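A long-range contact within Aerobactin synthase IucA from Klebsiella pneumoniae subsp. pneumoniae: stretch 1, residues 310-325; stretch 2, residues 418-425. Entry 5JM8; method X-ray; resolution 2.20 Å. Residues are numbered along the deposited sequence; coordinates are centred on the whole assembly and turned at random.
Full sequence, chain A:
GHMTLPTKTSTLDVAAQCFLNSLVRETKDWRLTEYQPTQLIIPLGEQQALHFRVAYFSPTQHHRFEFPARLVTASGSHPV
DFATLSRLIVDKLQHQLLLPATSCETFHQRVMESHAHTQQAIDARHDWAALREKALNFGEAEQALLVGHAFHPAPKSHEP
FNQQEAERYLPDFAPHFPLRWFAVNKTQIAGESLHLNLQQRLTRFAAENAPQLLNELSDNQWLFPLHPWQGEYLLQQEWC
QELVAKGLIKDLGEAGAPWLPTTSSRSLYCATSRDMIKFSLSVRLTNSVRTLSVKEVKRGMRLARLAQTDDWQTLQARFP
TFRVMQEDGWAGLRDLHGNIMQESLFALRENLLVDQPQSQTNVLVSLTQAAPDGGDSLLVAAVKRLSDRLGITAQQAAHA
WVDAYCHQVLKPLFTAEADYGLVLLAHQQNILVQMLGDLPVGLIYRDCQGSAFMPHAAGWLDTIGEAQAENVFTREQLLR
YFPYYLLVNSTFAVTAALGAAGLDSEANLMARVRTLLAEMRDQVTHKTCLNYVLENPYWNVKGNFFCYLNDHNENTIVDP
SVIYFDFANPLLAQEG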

# COMPACT_ATOMS: atom_id res chain seq x y z
N ASP A 310 23.85 -9.16 29.05
CA ASP A 310 23.51 -7.82 29.51
C ASP A 310 24.45 -6.76 28.94
O ASP A 310 24.05 -5.61 28.75
CB ASP A 310 23.53 -7.77 31.04
CG ASP A 310 22.49 -8.68 31.67
OD1 ASP A 310 21.42 -8.87 31.06
OD2 ASP A 310 22.74 -9.19 32.78
N ASP A 311 25.70 -7.13 28.69
CA ASP A 311 26.67 -6.18 28.13
C ASP A 311 26.34 -5.84 26.68
O ASP A 311 26.53 -4.70 26.25
CB ASP A 311 28.09 -6.74 28.23
CG ASP A 311 28.66 -6.64 29.63
OD1 ASP A 311 28.04 -5.98 30.49
OD2 ASP A 311 29.75 -7.21 29.87
N TRP A 312 25.87 -6.82 25.92
CA TRP A 312 25.33 -6.55 24.59
C TRP A 312 24.15 -5.61 24.72
O TRP A 312 24.02 -4.63 23.99
CB TRP A 312 24.88 -7.83 23.89
CG TRP A 312 24.29 -7.56 22.54
CD1 TRP A 312 23.03 -7.12 22.27
CD2 TRP A 312 24.95 -7.71 21.28
NE1 TRP A 312 22.86 -6.98 20.91
CE2 TRP A 312 24.02 -7.34 20.28
CE3 TRP A 312 26.23 -8.12 20.89
CZ2 TRP A 312 24.33 -7.37 18.92
CZ3 TRP A 312 26.53 -8.16 19.54
CH2 TRP A 312 25.59 -7.78 18.58
N GLN A 313 23.28 -5.94 25.67
CA GLN A 313 22.12 -5.13 26.01
C GLN A 313 22.54 -3.70 26.30
O GLN A 313 21.88 -2.74 25.89
CB GLN A 313 21.41 -5.74 27.22
CG GLN A 313 19.91 -5.61 27.19
CD GLN A 313 19.25 -6.19 28.43
OE1 GLN A 313 19.91 -6.45 29.43
NE2 GLN A 313 17.94 -6.39 28.36
N THR A 314 23.66 -3.56 27.01
CA THR A 314 24.21 -2.25 27.35
C THR A 314 24.70 -1.55 26.09
O THR A 314 24.47 -0.35 25.90
CB THR A 314 25.38 -2.38 28.35
OG1 THR A 314 24.94 -3.06 29.53
CG2 THR A 314 25.92 -1.01 28.73
N LEU A 315 25.36 -2.31 25.22
CA LEU A 315 25.89 -1.78 23.97
C LEU A 315 24.74 -1.31 23.08
O LEU A 315 24.81 -0.24 22.48
CB LEU A 315 26.74 -2.83 23.25
CG LEU A 315 27.21 -2.48 21.83
CD1 LEU A 315 28.18 -1.32 21.84
CD2 LEU A 315 27.84 -3.70 21.18
N GLN A 316 23.70 -2.12 22.99
CA GLN A 316 22.55 -1.81 22.15
C GLN A 316 21.83 -0.56 22.64
O GLN A 316 21.30 0.21 21.85
CB GLN A 316 21.57 -2.99 22.11
CG GLN A 316 20.35 -2.78 21.21
CD GLN A 316 20.72 -2.59 19.75
OE1 GLN A 316 20.87 -3.56 19.01
NE2 GLN A 316 20.86 -1.34 19.33
N ALA A 317 21.81 -0.38 23.96
CA ALA A 317 21.14 0.77 24.56
C ALA A 317 21.87 2.06 24.24
O ALA A 317 21.26 3.11 24.03
CB ALA A 317 21.04 0.58 26.06
N ARG A 318 23.20 1.97 24.19
CA ARG A 318 24.05 3.13 23.94
C ARG A 318 23.96 3.57 22.48
O ARG A 318 24.12 4.75 22.17
CB ARG A 318 25.49 2.80 24.30
CG ARG A 318 26.48 3.94 24.11
CD ARG A 318 27.87 3.49 24.53
NE ARG A 318 28.89 4.51 24.28
CZ ARG A 318 30.18 4.36 24.58
NH1 ARG A 318 30.61 3.23 25.14
NH2 ARG A 318 31.04 5.33 24.32
N PHE A 319 23.70 2.61 21.60
CA PHE A 319 23.51 2.87 20.18
C PHE A 319 22.20 2.23 19.71
O PHE A 319 22.21 1.14 19.13
CB PHE A 319 24.68 2.32 19.36
CG PHE A 319 26.01 2.89 19.76
CD1 PHE A 319 26.44 4.11 19.26
CD2 PHE A 319 26.84 2.20 20.63
CE1 PHE A 319 27.66 4.63 19.62
CE2 PHE A 319 28.07 2.72 20.99
CZ PHE A 319 28.48 3.93 20.49
N PRO A 320 21.07 2.90 19.97
CA PRO A 320 19.76 2.33 19.63
C PRO A 320 19.52 2.19 18.12
O PRO A 320 18.72 1.35 17.71
CB PRO A 320 18.77 3.33 20.24
CG PRO A 320 19.52 4.61 20.29
CD PRO A 320 20.94 4.23 20.59
N THR A 321 20.20 3.00 17.32
CA THR A 321 20.01 2.99 15.87
C THR A 321 20.91 1.96 15.19
O THR A 321 20.82 1.75 13.98
CB THR A 321 20.29 4.36 15.26
OG1 THR A 321 21.64 4.74 15.54
CG2 THR A 321 19.34 5.40 15.82
N PHE A 322 21.79 1.33 15.98
CA PHE A 322 22.68 0.30 15.47
C PHE A 322 22.09 -1.09 15.70
O PHE A 322 21.74 -1.44 16.82
CB PHE A 322 24.05 0.40 16.13
CG PHE A 322 24.93 -0.80 15.90
CD1 PHE A 322 25.28 -1.18 14.62
CD2 PHE A 322 25.42 -1.53 16.97
CE1 PHE A 322 26.09 -2.29 14.40
CE2 PHE A 322 26.23 -2.63 16.76
CZ PHE A 322 26.56 -3.01 15.48
N ARG A 323 21.97 -1.87 14.62
CA ARG A 323 21.52 -3.26 14.72
C ARG A 323 22.53 -4.21 14.08
O ARG A 323 23.26 -3.84 13.17
CB ARG A 323 20.16 -3.46 14.05
CG ARG A 323 19.02 -2.63 14.62
CD ARG A 323 18.76 -2.89 16.10
NE ARG A 323 18.34 -4.27 16.38
CZ ARG A 323 17.09 -4.70 16.29
NH1 ARG A 323 16.12 -3.89 15.89
NH2 ARG A 323 16.80 -5.96 16.58
N VAL A 324 22.56 -5.44 14.59
CA VAL A 324 23.22 -6.54 13.91
C VAL A 324 22.14 -7.55 13.51
O VAL A 324 21.30 -7.91 14.33
CB VAL A 324 24.29 -7.22 14.80
CG1 VAL A 324 24.87 -8.44 14.12
CG2 VAL A 324 25.39 -6.23 15.14
N MET A 325 22.16 -7.97 12.25
CA MET A 325 21.27 -9.04 11.79
C MET A 325 21.80 -10.39 12.25
O MET A 325 22.71 -10.95 11.64
CB MET A 325 21.13 -9.02 10.26
CG MET A 325 20.18 -7.95 9.74
SD MET A 325 20.19 -7.87 7.94
CE MET A 325 18.77 -6.81 7.64
N ALA A 418 36.46 -1.11 20.80
CA ALA A 418 37.26 -0.47 21.84
C ALA A 418 36.73 -0.77 23.24
O ALA A 418 37.47 -1.23 24.11
CB ALA A 418 37.31 1.03 21.61
N ASP A 419 35.44 -0.52 23.46
CA ASP A 419 34.86 -0.61 24.79
C ASP A 419 34.46 -2.03 25.19
O ASP A 419 34.49 -2.37 26.37
CB ASP A 419 33.65 0.32 24.90
CG ASP A 419 34.03 1.79 24.83
OD1 ASP A 419 35.24 2.09 24.74
OD2 ASP A 419 33.12 2.65 24.87
N TYR A 420 34.09 -2.86 24.21
CA TYR A 420 33.57 -4.21 24.50
C TYR A 420 34.41 -5.33 23.88
O TYR A 420 34.25 -6.50 24.24
CB TYR A 420 32.13 -4.33 24.01
CG TYR A 420 31.17 -3.35 24.64
CD1 TYR A 420 31.08 -2.04 24.19
CD2 TYR A 420 30.34 -3.74 25.69
CE1 TYR A 420 30.21 -1.14 24.76
CE2 TYR A 420 29.46 -2.84 26.26
CZ TYR A 420 29.40 -1.55 25.80
OH TYR A 420 28.52 -0.65 26.37
N GLY A 421 35.29 -4.99 22.94
CA GLY A 421 36.17 -5.98 22.33
C GLY A 421 35.54 -6.75 21.19
O GLY A 421 36.07 -7.79 20.77
N LEU A 422 34.42 -6.25 20.68
CA LEU A 422 33.72 -6.90 19.57
C LEU A 422 34.19 -6.36 18.22
O LEU A 422 34.07 -5.17 17.94
CB LEU A 422 32.21 -6.70 19.71
CG LEU A 422 31.33 -7.11 18.52
CD1 LEU A 422 31.50 -8.59 18.22
CD2 LEU A 422 29.88 -6.77 18.80
N VAL A 423 34.71 -7.26 17.39
CA VAL A 423 35.19 -6.89 16.07
C VAL A 423 34.16 -7.26 15.00
O VAL A 423 33.89 -8.44 14.78
CB VAL A 423 36.53 -7.57 15.75
CG1 VAL A 423 37.05 -7.14 14.38
CG2 VAL A 423 37.55 -7.27 16.83
N LEU A 424 33.58 -6.25 14.36
CA LEU A 424 32.72 -6.46 13.20
C LEU A 424 33.41 -5.90 11.97
O LEU A 424 33.49 -4.69 11.78
CB LEU A 424 31.35 -5.81 13.39
CG LEU A 424 30.49 -6.34 14.54
CD1 LEU A 424 29.18 -5.58 14.61
CD2 LEU A 424 30.23 -7.83 14.40
N LEU A 425 33.93 -6.80 11.13
CA LEU A 425 34.64 -6.40 9.92
C LEU A 425 33.65 -5.96 8.86
O LEU A 425 33.17 -6.76 8.06
CB LEU A 425 35.50 -7.55 9.40
CG LEU A 425 36.56 -8.05 10.39
CD1 LEU A 425 37.22 -9.32 9.87
CD2 LEU A 425 37.60 -6.98 10.66

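A single charged pair ties together two stretches whose other contacts are mostly apolar: Arg318 NH1 donates a hydrogen bond to Asp419 OD2 at 2.6 Å, part of a salt bridge and the only hydrogen bond between them. Arg318 reaches it with chi1 to chi3 all in the t well, an extended side chain that carries the guanidinium from the last turn of its helix to the carboxylate. Asp419 OD2 lies at the guanidinium edge, near its plane, where the N-H groups point; the N-H...O angle is 148°. The other carboxylate oxygen, OD1, is hydrogen-bonded elsewhere in the structure.

Both stretches run from helix into strand, with no backbone hydrogen bond between them. In stretch 1 the helix spans 310-318, Phe319 leaves helical geometry, and a type I turn from Phe319 to Phe322 leads into strand 322-324. Phe322 N closes this turn on Phe319 O at 3.2 Å, and Gln316 NE2, from the helix, donates to Phe322 O at 2.7 Å, linking the helix to the start of the strand. In stretch 2 the switch to strand 422-424 is made at Gly421, whose positive phi would jam a CB against the carbonyl O of the preceding residue. The CA atoms of Asp311 and Tyr420 are 8.0 Å apart and those of Val324 and Leu424 9.5 Å.

Tyr420 has the largest covered area in the contact. Its ring lies against the helix, with Leu315 CB over one face, 4.1 Å from the Tyr420 ring centroid and 17° off the normal, a CH-pi contact. Leu315 CD1 also approaches Tyr420 CE1 at 3.6 Å. Farther along the ring, the hydroxyl oxygen Tyr420 OH is 3.5 Å from the methyl Thr314 CG2, a van der Waals contact; Thr314 OG1 instead bonds back to Asp310 O, 2.8 Å away, within the helix.

Beyond Gly421, alternate strand residues serve the interface: Leu422 and Leu424 point toward stretch 1, while Val423 is out of reach. Leu422 CD2 packs 3.7 Å from Trp312 CZ3 and 4.4 Å from Leu315 CD2. Although the CA-to-CB bond of Trp312 points away, the long indole brings its end back to this contact. Leu424 CD1 meets two residues of the other strand, lying 3.8 Å from Phe322 CZ, at the ring edge, and 3.9 Å from Val324 CG2. Leu315, Leu422, Leu424, Trp312, Phe322 and Val324 are buried, so their contacts are hydrophobic packing, while the salt bridge joins more exposed residues.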